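Local coordinates for CdiI (PDB 4G6V), which is the immunity protein of a contact-dependent growth inhibition system and probably neutralises its cognate CdiA-CT toxin, a tRNase, by binding it, at residues E29-K34 with K80-G85. Numbering follows the deposited sequence.
Sequences ELFEGK and KILVDG
L30 and F31 of helix 28-34 meet I81 and L82 of helix 75-84, with the axes of the short segments 13.3 Å apart at closest approach and their directions 117° apart. This is a buried apolar helix-helix contact in an alpha/beta fold built on an antiparallel sheet. The contact is made by side chains, and no hydrogen bond crosses it. L30 and I81 meet end to end through their CD1 methyls. CA of L30 and CA of I81 are 10.3 Å apart. I81 uses its two branches differently. The CG1 arm lies anti to the carbonyl carbon (chi1 -77°) and carries CD1 out to L30. The CG2 branch instead comes to the edge of the F31 ring, near the ring plane, with CG2 4.1 Å from F31 CE2. Within helix 28-34, CB of L30 sits over the centre of one face of the F31 ring. L74 adds to the packing on L30, and H27 touches I81. L82 also rests on I93 of strand 91-95, which ties this cluster to the sheet. CD2 of L82 approaches the far end of the F31 ring obliquely, 4.2 Å from F31 CZ.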
ATOM      1  N   GLU B  29     -15.328  10.877  10.012  1.00 50.86           N
ATOM      2  CA  GLU B  29     -14.311  11.861   9.659  1.00 54.47           C
ATOM      3  C   GLU B  29     -13.179  11.194   8.879  1.00 63.29           C
ATOM      4  O   GLU B  29     -12.892  11.562   7.730  1.00 64.85           O
ATOM      5  CB  GLU B  29     -13.772  12.574  10.901  1.00 42.68           C
ATOM      6  CG  GLU B  29     -13.035  11.678  11.891  1.00 50.41           C
ATOM      7  CD  GLU B  29     -13.964  11.029  12.917  1.00 66.88           C
ATOM      8  OE1 GLU B  29     -13.457  10.600  13.988  1.00 57.01           O
ATOM      9  OE2 GLU B  29     -15.193  10.953  12.649  1.00 51.84           O
ATOM     10  N   LEU B  30     -12.568  10.189   9.496  1.00 51.09           N
ATOM     11  CA  LEU B  30     -11.459   9.480   8.882  1.00 48.36           C
ATOM     12  C   LEU B  30     -11.893   8.668   7.664  1.00 43.98           C
ATOM     13  O   LEU B  30     -11.241   8.660   6.623  1.00 42.75           O
ATOM     14  CB  LEU B  30     -10.846   8.540   9.907  1.00 45.72           C
ATOM     15  CG  LEU B  30     -10.424   9.169  11.228  1.00 45.35           C
ATOM     16  CD1 LEU B  30     -10.230   8.064  12.236  1.00 37.31           C
ATOM     17  CD2 LEU B  30      -9.139  10.032  11.058  1.00 29.48           C
ATOM     18  N   PHE B  31     -13.014   7.985   7.798  1.00 43.47           N
ATOM     19  CA  PHE B  31     -13.317   6.916   6.868  1.00 47.62           C
ATOM     20  C   PHE B  31     -14.228   7.294   5.696  1.00 47.79           C
ATOM     21  O   PHE B  31     -14.546   6.456   4.841  1.00 56.25           O
ATOM     22  CB  PHE B  31     -13.827   5.717   7.652  1.00 39.83           C
ATOM     23  CG  PHE B  31     -12.832   5.179   8.633  1.00 36.87           C
ATOM     24  CD1 PHE B  31     -11.545   4.865   8.228  1.00 39.86           C
ATOM     25  CD2 PHE B  31     -13.177   4.989   9.960  1.00 40.02           C
ATOM     26  CE1 PHE B  31     -10.623   4.357   9.118  1.00 29.68           C
ATOM     27  CE2 PHE B  31     -12.265   4.480  10.859  1.00 38.50           C
ATOM     28  CZ  PHE B  31     -10.983   4.167  10.436  1.00 43.51           C
ATOM     29  N   GLU B  32     -14.626   8.560   5.637  1.00 49.93           N
ATOM     30  CA  GLU B  32     -15.209   9.088   4.403  1.00 62.44           C
ATOM     31  C   GLU B  32     -14.196  10.019   3.732  1.00 71.19           C
ATOM     32  O   GLU B  32     -14.216  11.233   3.978  1.00 81.88           O
ATOM     33  CB  GLU B  32     -16.519   9.817   4.689  1.00 54.76           C
ATOM     34  N   GLY B  33     -13.290   9.455   2.922  1.00 62.26           N
ATOM     35  CA  GLY B  33     -12.315  10.273   2.193  1.00 63.99           C
ATOM     36  C   GLY B  33     -10.842  10.293   2.622  1.00 56.07           C
ATOM     37  O   GLY B  33      -9.954  10.040   1.797  1.00 51.27           O
ATOM     38  N   LYS B  34     -10.573  10.623   3.888  1.00 44.40           N
ATOM     39  CA  LYS B  34      -9.196  10.641   4.413  1.00 50.57           C
ATOM     40  C   LYS B  34      -8.527   9.251   4.367  1.00 44.55           C
ATOM     41  O   LYS B  34      -7.379   9.108   3.940  1.00 37.78           O
ATOM     42  CB  LYS B  34      -9.163  11.229   5.847  1.00 39.61           C
ATOM     43  N   LYS B  80      -5.297   2.214  16.132  1.00 42.84           N
ATOM     44  CA  LYS B  80      -5.897   1.994  17.444  1.00 42.39           C
ATOM     45  C   LYS B  80      -7.427   1.875  17.345  1.00 44.92           C
ATOM     46  O   LYS B  80      -8.014   0.964  17.920  1.00 41.10           O
ATOM     47  CB  LYS B  80      -5.470   3.104  18.407  1.00 41.81           C
ATOM     48  CG  LYS B  80      -6.309   3.180  19.645  1.00 61.78           C
ATOM     49  CD  LYS B  80      -6.596   4.621  20.033  1.00 78.52           C
ATOM     50  CE  LYS B  80      -8.035   4.789  20.537  1.00 84.15           C
ATOM     51  NZ  LYS B  80      -8.356   3.926  21.715  1.00 82.99           N
ATOM     52  N   ILE B  81      -8.060   2.780  16.594  1.00 41.51           N
ATOM     53  CA  ILE B  81      -9.505   2.742  16.357  1.00 32.66           C
ATOM     54  C   ILE B  81      -9.939   1.379  15.811  1.00 42.95           C
ATOM     55  O   ILE B  81     -11.030   0.872  16.130  1.00 40.90           O
ATOM     56  CB  ILE B  81      -9.936   3.872  15.379  1.00 37.72           C
ATOM     57  CG1 ILE B  81      -9.982   5.219  16.101  1.00 43.81           C
ATOM     58  CG2 ILE B  81     -11.290   3.601  14.745  1.00 31.11           C
ATOM     59  CD1 ILE B  81     -10.144   6.412  15.163  1.00 30.70           C
ATOM     60  N   LEU B  82      -9.078   0.786  14.990  1.00 35.25           N
ATOM     61  CA  LEU B  82      -9.367  -0.520  14.402  1.00 36.67           C
ATOM     62  C   LEU B  82      -9.227  -1.674  15.427  1.00 36.17           C
ATOM     63  O   LEU B  82     -10.103  -2.510  15.543  1.00 35.00           O
ATOM     64  CB  LEU B  82      -8.527  -0.751  13.131  1.00 29.51           C
ATOM     65  CG  LEU B  82      -8.790   0.125  11.885  1.00 37.25           C
ATOM     66  CD1 LEU B  82      -7.909  -0.297  10.717  1.00 30.98           C
ATOM     67  CD2 LEU B  82     -10.271   0.115  11.439  1.00 35.67           C
ATOM     68  N   VAL B  83      -8.138  -1.696  16.182  1.00 35.06           N
ATOM     69  CA  VAL B  83      -7.951  -2.674  17.260  1.00 30.13           C
ATOM     70  C   VAL B  83      -9.159  -2.687  18.221  1.00 37.45           C
ATOM     71  O   VAL B  83      -9.558  -3.741  18.745  1.00 36.93           O
ATOM     72  CB  VAL B  83      -6.644  -2.360  18.078  1.00 30.64           C
ATOM     73  CG1 VAL B  83      -6.550  -3.215  19.338  1.00 28.52           C
ATOM     74  CG2 VAL B  83      -5.375  -2.503  17.235  1.00 21.15           C
ATOM     75  N   ASP B  84      -9.735  -1.506  18.446  1.00 41.35           N
ATOM     76  CA  ASP B  84     -10.812  -1.331  19.420  1.00 41.31           C
ATOM     77  C   ASP B  84     -12.192  -1.686  18.858  1.00 43.78           C
ATOM     78  O   ASP B  84     -13.081  -2.069  19.613  1.00 48.88           O
ATOM     79  CB  ASP B  84     -10.813   0.095  19.983  1.00 35.49           C
ATOM     80  N   GLY B  85     -12.373  -1.558  17.544  1.00 35.61           N
ATOM     81  CA  GLY B  85     -13.655  -1.859  16.934  1.00 32.39           C
ATOM     82  C   GLY B  85     -13.740  -3.295  16.450  1.00 36.11           C
ATOM     83  O   GLY B  85     -14.653  -3.673  15.714  1.00 30.55           O
TER